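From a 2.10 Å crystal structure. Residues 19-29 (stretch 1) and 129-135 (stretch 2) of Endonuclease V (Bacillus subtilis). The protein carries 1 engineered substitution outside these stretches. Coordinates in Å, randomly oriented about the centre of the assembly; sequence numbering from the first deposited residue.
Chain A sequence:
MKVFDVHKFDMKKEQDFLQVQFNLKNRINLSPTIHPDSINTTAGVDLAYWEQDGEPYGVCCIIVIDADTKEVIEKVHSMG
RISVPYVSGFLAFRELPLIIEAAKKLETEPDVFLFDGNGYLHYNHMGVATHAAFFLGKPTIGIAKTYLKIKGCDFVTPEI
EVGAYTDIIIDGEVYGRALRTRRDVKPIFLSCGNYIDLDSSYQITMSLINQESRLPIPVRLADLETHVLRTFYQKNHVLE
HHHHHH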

# COMPACT_ATOMS: atom_id res chain seq x y z
N GLN A 19 -13.26 -0.81 -16.32
CA GLN A 19 -13.95 0.46 -16.44
C GLN A 19 -13.72 1.32 -15.20
O GLN A 19 -13.51 2.52 -15.29
CB GLN A 19 -15.45 0.24 -16.64
CG GLN A 19 -16.17 1.47 -17.17
CD GLN A 19 -15.78 1.80 -18.60
OE1 GLN A 19 -16.10 2.87 -19.11
NE2 GLN A 19 -15.08 0.88 -19.25
N VAL A 20 -13.75 0.68 -14.02
CA VAL A 20 -13.53 1.40 -12.77
C VAL A 20 -12.09 1.92 -12.74
O VAL A 20 -11.86 3.08 -12.42
CB VAL A 20 -13.77 0.48 -11.54
CG1 VAL A 20 -13.46 1.24 -10.25
CG2 VAL A 20 -15.22 0.01 -11.53
N GLN A 21 -11.13 1.06 -13.08
CA GLN A 21 -9.73 1.47 -13.07
C GLN A 21 -9.47 2.62 -14.02
O GLN A 21 -8.84 3.62 -13.65
CB GLN A 21 -8.81 0.31 -13.46
CG GLN A 21 -8.81 -0.86 -12.49
CD GLN A 21 -7.72 -1.86 -12.79
OE1 GLN A 21 -7.40 -2.12 -13.96
NE2 GLN A 21 -7.15 -2.45 -11.75
N PHE A 22 -9.95 2.49 -15.25
CA PHE A 22 -9.75 3.53 -16.25
C PHE A 22 -10.35 4.87 -15.85
O PHE A 22 -9.82 5.93 -16.18
CB PHE A 22 -10.29 3.07 -17.60
CG PHE A 22 -9.38 2.11 -18.33
CD1 PHE A 22 -8.06 2.47 -18.61
CD2 PHE A 22 -9.84 0.87 -18.75
CE1 PHE A 22 -7.22 1.60 -19.30
CE2 PHE A 22 -9.00 -0.01 -19.44
CZ PHE A 22 -7.69 0.36 -19.71
N ASN A 23 -11.46 4.82 -15.12
CA ASN A 23 -12.10 6.05 -14.68
C ASN A 23 -11.23 6.72 -13.62
O ASN A 23 -10.87 7.89 -13.76
CB ASN A 23 -13.48 5.74 -14.10
CG ASN A 23 -14.52 5.48 -15.17
OD1 ASN A 23 -15.63 5.03 -14.89
ND2 ASN A 23 -14.17 5.79 -16.41
N LEU A 24 -10.90 5.99 -12.57
CA LEU A 24 -10.09 6.53 -11.49
C LEU A 24 -8.68 6.90 -11.95
O LEU A 24 -8.11 7.88 -11.47
CB LEU A 24 -10.01 5.52 -10.34
CG LEU A 24 -11.35 5.15 -9.72
CD1 LEU A 24 -11.12 4.09 -8.66
CD2 LEU A 24 -12.02 6.38 -9.12
N LYS A 25 -8.14 6.13 -12.88
CA LYS A 25 -6.80 6.37 -13.39
C LYS A 25 -6.66 7.78 -13.96
O LYS A 25 -5.59 8.38 -13.88
CB LYS A 25 -6.45 5.35 -14.47
CG LYS A 25 -5.02 5.44 -14.96
CD LYS A 25 -4.63 4.25 -15.83
CE LYS A 25 -5.42 4.21 -17.12
NZ LYS A 25 -4.93 3.12 -18.01
N ASN A 26 -7.73 8.31 -14.52
CA ASN A 26 -7.68 9.65 -15.08
C ASN A 26 -7.81 10.71 -14.00
O ASN A 26 -7.77 11.90 -14.27
CB ASN A 26 -8.77 9.82 -16.14
CG ASN A 26 -8.55 8.93 -17.35
OD1 ASN A 26 -7.48 8.96 -17.97
ND2 ASN A 26 -9.56 8.14 -17.70
N ARG A 27 -7.96 10.26 -12.76
CA ARG A 27 -8.10 11.16 -11.62
C ARG A 27 -6.86 11.12 -10.72
O ARG A 27 -6.88 11.62 -9.60
CB ARG A 27 -9.35 10.81 -10.81
CG ARG A 27 -10.66 11.01 -11.57
CD ARG A 27 -11.85 10.51 -10.76
NE ARG A 27 -11.92 11.13 -9.44
CZ ARG A 27 -12.84 10.84 -8.52
NH1 ARG A 27 -13.77 9.93 -8.77
NH2 ARG A 27 -12.81 11.45 -7.34
N ILE A 28 -5.78 10.52 -11.22
CA ILE A 28 -4.55 10.43 -10.46
C ILE A 28 -3.80 11.76 -10.48
O ILE A 28 -3.65 12.38 -11.54
CB ILE A 28 -3.63 9.33 -11.02
CG1 ILE A 28 -4.29 7.97 -10.81
CG2 ILE A 28 -2.25 9.40 -10.37
CD1 ILE A 28 -3.59 6.82 -11.47
N ASN A 29 -3.35 12.20 -9.32
CA ASN A 29 -2.62 13.45 -9.21
C ASN A 29 -1.39 13.29 -8.34
O ASN A 29 -1.49 13.19 -7.12
CB ASN A 29 -3.52 14.54 -8.64
CG ASN A 29 -2.75 15.80 -8.32
OD1 ASN A 29 -1.92 16.24 -9.10
ND2 ASN A 29 -3.02 16.38 -7.16
N ALA A 129 -2.39 0.75 -3.48
CA ALA A 129 -2.06 2.01 -2.81
C ALA A 129 -2.71 3.21 -3.51
O ALA A 129 -3.24 4.11 -2.86
CB ALA A 129 -0.54 2.20 -2.76
N THR A 130 -2.67 3.21 -4.84
CA THR A 130 -3.27 4.30 -5.60
C THR A 130 -4.79 4.24 -5.50
O THR A 130 -5.45 5.24 -5.20
CB THR A 130 -2.84 4.22 -7.09
OG1 THR A 130 -1.42 4.39 -7.19
CG2 THR A 130 -3.53 5.32 -7.91
N HIS A 131 -5.34 3.06 -5.75
CA HIS A 131 -6.78 2.84 -5.71
C HIS A 131 -7.38 3.22 -4.35
O HIS A 131 -8.39 3.92 -4.29
CB HIS A 131 -7.07 1.37 -6.04
CG HIS A 131 -8.48 1.11 -6.48
ND1 HIS A 131 -8.88 -0.06 -7.08
CD2 HIS A 131 -9.60 1.88 -6.39
CE1 HIS A 131 -10.17 -0.01 -7.34
NE2 HIS A 131 -10.63 1.16 -6.93
N ALA A 132 -6.77 2.75 -3.26
CA ALA A 132 -7.27 3.05 -1.92
C ALA A 132 -7.28 4.55 -1.64
O ALA A 132 -8.12 5.04 -0.88
CB ALA A 132 -6.42 2.33 -0.88
N ALA A 133 -6.35 5.28 -2.24
CA ALA A 133 -6.26 6.72 -2.02
C ALA A 133 -7.57 7.45 -2.27
O ALA A 133 -7.94 8.34 -1.51
CB ALA A 133 -5.16 7.32 -2.88
N PHE A 134 -8.28 7.08 -3.34
CA PHE A 134 -9.54 7.74 -3.64
C PHE A 134 -10.53 7.60 -2.49
O PHE A 134 -11.21 8.56 -2.13
CB PHE A 134 -10.14 7.20 -4.93
CG PHE A 134 -9.28 7.42 -6.14
CD1 PHE A 134 -8.46 6.41 -6.61
CD2 PHE A 134 -9.29 8.64 -6.79
CE1 PHE A 134 -7.64 6.61 -7.72
CE2 PHE A 134 -8.47 8.86 -7.90
CZ PHE A 134 -7.65 7.84 -8.36
N PHE A 135 -10.61 6.41 -1.90
CA PHE A 135 -11.53 6.21 -0.79
C PHE A 135 -11.09 6.95 0.46
O PHE A 135 -11.91 7.57 1.15
CB PHE A 135 -11.66 4.73 -0.45
CG PHE A 135 -12.44 3.93 -1.45
CD1 PHE A 135 -11.84 3.44 -2.60
CD2 PHE A 135 -13.79 3.64 -1.22
CE1 PHE A 135 -12.55 2.65 -3.51
CE2 PHE A 135 -14.51 2.85 -2.12
CZ PHE A 135 -13.89 2.35 -3.26
O HOH W 1 -7.45 -1.44 -9.14

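The contact between these two stretches is a small, largely apolar packing of a helix and the turn that follows it against a second helix, in which one aromatic ring, that of Phe134, is packed by residues of the helix and the following turn, with no direct hydrogen bond across it and a single water as the polar link. It illustrates a general principle: segments far apart in sequence can pack mainly through apolar side chains, with water supplying the polar link, while the backbone hydrogen bonds formed within each stretch are local and none crosses between the two.

The helices cross steeply, their N-to-C directions 73° apart and their axes no closer than 10.8 Å, a spacing that leaves room for side chains between them. A type I turn runs from Lys25 to Ile28, so that residues of the helix and of the turn both reach stretch 2.

Phe134 is the centre of the contact and has the largest covered area. Its CA-to-CB bond points toward stretch 1, and Leu24 CB lies over one ring face, 4.0 Å from the centroid of the Phe134 ring, in a CH-pi contact. Arg27 CB approaches Phe134 CE2 at 3.6 Å, and the Arg27 guanidinium has Phe134 CD2 over one of its faces. At the ring's edge, Ile28 CG1 stands 4.2 Å from Phe134 CZ. The same ring carbon, Phe134 CZ, comes within 3.1 Å of Leu24 O, whose hydrogen bond is made locally, with Arg27 N.

Around this ring the packing continues. Leu24 CD1 reaches His131 NE2 at 3.4 Å, and Ile28 CD1 meets the methyl Thr130 CG2 at 3.9 Å, a purely aliphatic pairing. The other ring nitrogen of the histidine takes part in the polar link: water 1 lies 2.9 Å from His131 ND1 and accepts a hydrogen bond from Gln21 NE2 at 2.8 Å, bridging two side chains that do not touch directly.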